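Local coordinates for Blo t 1 allergen (Blomia tropicalis, PDB 5JT8), which is a mite allergen of the papain-like cysteine protease family, probably made as a proenzyme that cleaves proteins once activated, at residues 167-172 against 191-196; 239-244 against 295-300. All blocks are in the same frame, centred on the assembly; numbering follows the deposited sequence.

Contacts 1 and 2 sit in the two halves of a papain-like protease fold. Contact 1 (167-172 with 191-196) comes first along the chain and closes before contact 2 (239-244 with 295-300) opens. It joins two helix ends in the mainly helical L domain. Contact 2 sets helix 237-247 against strand 294-300 in the sheet-rich R domain. Their centres are about 27 Å apart and their nearest atoms about 10 Å apart, so they do not touch. They share no helix or strand. Each is a buried packing site centred on one aromatic side chain. Each joins parts of its own domain, and neither spans the two domains.

Contact 1: residues 167-172 against 191-196; sequences DCTYNR and FKYMIR
The Tyr193 ring meets Thr169 CG2 and Cys168 CB. Both carbons lie on the same side of its plane, but each comes in obliquely, neither squarely over the face nor at the edge. The backbone carbonyl of Cys168 is also near the ring, with Cys168 O 3.8 Å from Tyr193 CE2. The setting is the L domain of the papain fold, where the end of helix 162-168 packs beside helix 187-196. The Tyr193 side chain bridges them. Its CG stands opposite the backbone N (chi1 -177°), which extends the ring from its helix toward the other segment.

Thr169 touches the root of that ring. Its CG2 is 3.7 Å from Tyr193 CB and equally close to CD2, and the two side chains cross obliquely. The methyl points this way because OG1 takes the position between the backbone N and the carbonyl carbon (chi1 67°). OG1 bonds instead to Leu165 O, back in helix 162-168. Cys168 meets the far end of the ring. Its CB lies 3.6 Å from Tyr193 CE2 in an apolar contact, and SG forms the disulfide with Cys214. That link ties the helix end to a later part of the chain.

No hydrogen bond joins the two segments. All three touching residues are buried, and the summed buried surface is 140 Å². The phenol brings a polar atom into this buried contact. Tyr193 OH is hydrogen-bonded to Glu164 OE2, on the same helix as Cys168, so it is satisfied and the ring is tethered at its tip. Beside that bond, Cys168 CB sits 3.5 Å from Tyr193 OH, while SG is farther off, 4.0 Å from the same oxygen.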
# COMPACT_ATOMS: atom_id res chain seq x y z
N ASP A 167 -5.32 12.70 -9.88
CA ASP A 167 -6.13 13.53 -10.75
C ASP A 167 -5.94 13.26 -12.22
O ASP A 167 -6.88 13.37 -12.99
CB ASP A 167 -5.82 14.99 -10.47
CG ASP A 167 -6.15 15.37 -9.05
OD1 ASP A 167 -6.95 14.64 -8.42
OD2 ASP A 167 -5.61 16.38 -8.58
N CYS A 168 -4.73 12.89 -12.62
CA CYS A 168 -4.42 12.92 -14.03
C CYS A 168 -4.47 11.53 -14.65
O CYS A 168 -4.35 11.40 -15.87
CB CYS A 168 -3.07 13.58 -14.24
SG CYS A 168 -3.03 15.28 -13.58
N THR A 169 -4.67 10.50 -13.82
CA THR A 169 -4.98 9.16 -14.33
C THR A 169 -6.46 8.89 -14.11
O THR A 169 -6.95 7.78 -14.39
CB THR A 169 -4.15 8.03 -13.64
OG1 THR A 169 -4.53 7.91 -12.27
CG2 THR A 169 -2.68 8.31 -13.72
N TYR A 170 -7.17 9.91 -13.63
CA TYR A 170 -8.61 9.83 -13.42
C TYR A 170 -9.35 9.58 -14.74
O TYR A 170 -9.29 10.40 -15.66
CB TYR A 170 -9.12 11.13 -12.77
CG TYR A 170 -10.53 11.04 -12.24
CD1 TYR A 170 -10.96 9.93 -11.53
CD2 TYR A 170 -11.42 12.08 -12.41
CE1 TYR A 170 -12.24 9.85 -11.02
CE2 TYR A 170 -12.71 12.02 -11.91
CZ TYR A 170 -13.11 10.90 -11.22
OH TYR A 170 -14.40 10.84 -10.71
N ASN A 171 -10.06 8.45 -14.81
CA ASN A 171 -10.71 8.01 -16.05
C ASN A 171 -11.58 9.08 -16.71
O ASN A 171 -11.53 9.25 -17.93
CB ASN A 171 -11.57 6.77 -15.77
CG ASN A 171 -11.99 6.04 -17.04
OD1 ASN A 171 -11.80 6.53 -18.15
ND2 ASN A 171 -12.57 4.86 -16.88
N ARG A 172 -12.35 9.81 -15.91
CA ARG A 172 -13.19 10.89 -16.44
C ARG A 172 -12.38 12.03 -17.08
O ARG A 172 -12.87 12.72 -17.97
CB ARG A 172 -14.07 11.47 -15.33
CG ARG A 172 -15.27 10.61 -14.96
CD ARG A 172 -16.53 11.48 -14.81
NE ARG A 172 -16.70 11.97 -13.45
CZ ARG A 172 -17.61 12.87 -13.08
NH1 ARG A 172 -18.44 13.40 -13.97
NH2 ARG A 172 -17.67 13.25 -11.82
N PHE A 191 2.23 3.68 -13.03
CA PHE A 191 3.53 3.55 -13.68
C PHE A 191 3.43 3.95 -15.14
O PHE A 191 4.34 4.59 -15.67
CB PHE A 191 4.06 2.13 -13.58
CG PHE A 191 4.54 1.76 -12.22
CD1 PHE A 191 5.42 2.60 -11.54
CD2 PHE A 191 4.10 0.60 -11.61
CE1 PHE A 191 5.86 2.26 -10.27
CE2 PHE A 191 4.53 0.25 -10.35
CZ PHE A 191 5.41 1.08 -9.67
N LYS A 192 2.34 3.55 -15.80
CA LYS A 192 2.08 3.95 -17.18
C LYS A 192 2.17 5.47 -17.33
O LYS A 192 2.76 6.00 -18.27
CB LYS A 192 0.70 3.44 -17.63
CG LYS A 192 0.27 3.88 -19.02
CD LYS A 192 -1.13 3.36 -19.36
CE LYS A 192 -1.16 1.83 -19.42
NZ LYS A 192 -2.55 1.32 -19.61
N TYR A 193 1.57 6.17 -16.37
CA TYR A 193 1.58 7.62 -16.37
C TYR A 193 3.00 8.13 -16.15
O TYR A 193 3.43 9.13 -16.72
CB TYR A 193 0.62 8.15 -15.31
CG TYR A 193 0.51 9.64 -15.29
CD1 TYR A 193 1.40 10.41 -14.54
CD2 TYR A 193 -0.48 10.29 -16.02
CE1 TYR A 193 1.31 11.78 -14.53
CE2 TYR A 193 -0.58 11.67 -16.01
CZ TYR A 193 0.31 12.41 -15.26
OH TYR A 193 0.23 13.77 -15.23
N MET A 194 3.75 7.42 -15.32
CA MET A 194 5.12 7.79 -15.03
C MET A 194 6.02 7.63 -16.26
O MET A 194 7.00 8.35 -16.42
CB MET A 194 5.64 6.96 -13.86
CG MET A 194 5.12 7.44 -12.53
SD MET A 194 6.08 6.69 -11.22
CE MET A 194 4.76 6.21 -10.10
N ILE A 195 5.66 6.71 -17.14
CA ILE A 195 6.38 6.54 -18.40
C ILE A 195 6.03 7.64 -19.39
O ILE A 195 6.91 8.32 -19.92
CB ILE A 195 6.07 5.17 -19.05
CG1 ILE A 195 6.69 4.04 -18.22
CG2 ILE A 195 6.59 5.11 -20.49
CD1 ILE A 195 6.08 2.69 -18.54
N ARG A 196 4.74 7.80 -19.65
CA ARG A 196 4.34 8.65 -20.76
C ARG A 196 4.44 10.13 -20.44
O ARG A 196 4.66 10.95 -21.33
CB ARG A 196 2.91 8.29 -21.18
CG ARG A 196 2.78 6.85 -21.67
CD ARG A 196 1.33 6.49 -21.97
NE ARG A 196 1.19 5.07 -22.30
CZ ARG A 196 0.03 4.43 -22.41
NH1 ARG A 196 -1.12 5.09 -22.23
NH2 ARG A 196 0.01 3.14 -22.71

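Contact 2: residues 239-244 against 295-300; sequences DVMYTI and DYWIIR
Trp297 turns its CG opposite the carbonyl carbon (chi1 -66°), and this carries the six-membered ring from the strand to the helix. Val240 holds CG1 opposite the backbone N (chi1 175°), and this branch packs on the ring, 3.7 Å from Val240 CG1 to Trp297 CH2. Met241 reaches it with CG, 3.7 Å from Trp297 CH2. Its SD lies 5.4 Å from the centroid of the six-membered ring of Trp297, in an oblique Met-aromatic contact. Both side chains cross the indole at about a right angle. One turn after Val240, Ile244 CD1 adds a looser touch, 4.2 Å from Trp297 CZ3.

The four residues are buried and no hydrogen bond crosses the contact. The axes of segments 239-244 and 295-300 come within 11.6 Å, at 46°, and the indole with the helix side chains fills the distance. On the helix, Asp239 O accepts from both Thr243 N and Thr243 OG1. The hydroxyl comes from above the carbonyl plane, at 2.8 Å between Thr243 OG1 and Asp239 O.

This is helix-on-sheet packing in the R domain of the papain fold. Helix 237-247 also lies against strand 281-291, through Val240 and Ile244 on Leu285 and Met241 on Trp288. Strand 294-300 runs antiparallel between strands 281-291 and 312-316.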
# COMPACT_ATOMS: atom_id res chain seq x y z
N ASP A 239 10.06 -16.28 -6.59
CA ASP A 239 10.01 -15.33 -7.70
C ASP A 239 9.94 -13.90 -7.17
O ASP A 239 10.68 -13.01 -7.61
CB ASP A 239 8.81 -15.60 -8.63
CG ASP A 239 9.05 -16.75 -9.58
OD1 ASP A 239 10.09 -17.39 -9.43
OD2 ASP A 239 8.20 -17.04 -10.46
N VAL A 240 9.05 -13.69 -6.21
CA VAL A 240 8.85 -12.36 -5.65
C VAL A 240 10.13 -11.86 -4.99
O VAL A 240 10.55 -10.75 -5.27
CB VAL A 240 7.69 -12.33 -4.64
CG1 VAL A 240 7.60 -10.97 -3.99
CG2 VAL A 240 6.38 -12.66 -5.37
N MET A 241 10.75 -12.70 -4.16
CA MET A 241 12.01 -12.34 -3.48
C MET A 241 13.11 -12.03 -4.48
O MET A 241 13.85 -11.05 -4.35
CB MET A 241 12.50 -13.46 -2.54
CG MET A 241 11.57 -13.76 -1.36
SD MET A 241 11.78 -15.45 -0.68
CE MET A 241 13.37 -15.30 0.06
N TYR A 242 13.25 -12.88 -5.48
CA TYR A 242 14.21 -12.60 -6.53
C TYR A 242 13.92 -11.28 -7.29
O TYR A 242 14.84 -10.51 -7.61
CB TYR A 242 14.27 -13.75 -7.52
CG TYR A 242 15.48 -13.60 -8.37
CD1 TYR A 242 16.74 -13.84 -7.85
CD2 TYR A 242 15.37 -13.14 -9.68
CE1 TYR A 242 17.87 -13.66 -8.62
CE2 TYR A 242 16.48 -12.97 -10.46
CZ TYR A 242 17.73 -13.23 -9.93
OH TYR A 242 18.84 -13.06 -10.72
N THR A 243 12.65 -11.06 -7.62
CA THR A 243 12.24 -9.81 -8.27
C THR A 243 12.62 -8.60 -7.42
O THR A 243 13.16 -7.62 -7.92
CB THR A 243 10.73 -9.81 -8.55
OG1 THR A 243 10.43 -10.88 -9.47
CG2 THR A 243 10.25 -8.44 -9.13
N ILE A 244 12.38 -8.71 -6.12
CA ILE A 244 12.72 -7.64 -5.18
C ILE A 244 14.22 -7.41 -5.16
O ILE A 244 14.68 -6.27 -5.17
CB ILE A 244 12.22 -7.97 -3.77
CG1 ILE A 244 10.69 -7.82 -3.73
CG2 ILE A 244 12.89 -7.06 -2.73
CD1 ILE A 244 10.06 -8.44 -2.48
N ASP A 295 9.41 -17.12 8.70
CA ASP A 295 9.70 -16.32 7.51
C ASP A 295 8.64 -15.22 7.31
O ASP A 295 7.45 -15.49 7.37
CB ASP A 295 9.77 -17.21 6.27
CG ASP A 295 10.90 -18.24 6.36
OD1 ASP A 295 11.81 -18.04 7.17
OD2 ASP A 295 10.88 -19.24 5.61
N TYR A 296 9.08 -13.99 7.06
CA TYR A 296 8.14 -12.88 6.88
C TYR A 296 8.50 -11.97 5.72
O TYR A 296 9.63 -11.96 5.24
CB TYR A 296 8.04 -12.04 8.16
CG TYR A 296 9.34 -11.40 8.58
CD1 TYR A 296 9.74 -10.17 8.06
CD2 TYR A 296 10.18 -12.05 9.48
CE1 TYR A 296 10.95 -9.58 8.45
CE2 TYR A 296 11.39 -11.48 9.86
CZ TYR A 296 11.77 -10.24 9.35
OH TYR A 296 12.98 -9.69 9.76
N TRP A 297 7.51 -11.21 5.30
CA TRP A 297 7.66 -10.14 4.32
C TRP A 297 7.82 -8.81 5.05
O TRP A 297 7.23 -8.62 6.12
CB TRP A 297 6.45 -10.06 3.41
CG TRP A 297 6.22 -11.21 2.52
CD1 TRP A 297 5.18 -12.09 2.56
CD2 TRP A 297 7.01 -11.58 1.39
NE1 TRP A 297 5.29 -13.01 1.55
CE2 TRP A 297 6.42 -12.72 0.82
CE3 TRP A 297 8.19 -11.08 0.83
CZ2 TRP A 297 6.94 -13.34 -0.31
CZ3 TRP A 297 8.71 -11.71 -0.28
CH2 TRP A 297 8.08 -12.82 -0.84
N ILE A 298 8.57 -7.88 4.48
CA ILE A 298 8.56 -6.51 5.00
C ILE A 298 7.70 -5.61 4.11
O ILE A 298 7.99 -5.42 2.91
CB ILE A 298 9.97 -5.92 5.10
CG1 ILE A 298 10.91 -6.90 5.82
CG2 ILE A 298 9.91 -4.57 5.81
CD1 ILE A 298 12.39 -6.51 5.74
N ILE A 299 6.64 -5.08 4.69
CA ILE A 299 5.65 -4.29 3.96
C ILE A 299 5.75 -2.81 4.27
O ILE A 299 5.64 -2.40 5.42
CB ILE A 299 4.23 -4.80 4.26
CG1 ILE A 299 4.01 -6.15 3.58
CG2 ILE A 299 3.17 -3.80 3.79
CD1 ILE A 299 2.63 -6.73 3.83
N ARG A 300 5.96 -2.01 3.23
CA ARG A 300 5.87 -0.56 3.39
C ARG A 300 4.45 -0.09 3.10
O ARG A 300 3.96 -0.21 1.97
CB ARG A 300 6.84 0.16 2.47
CG ARG A 300 6.62 1.66 2.40
CD ARG A 300 7.58 2.30 1.43
NE ARG A 300 7.28 3.70 1.19
CZ ARG A 300 7.96 4.72 1.71
NH1 ARG A 300 8.98 4.49 2.53
NH2 ARG A 300 7.61 5.96 1.43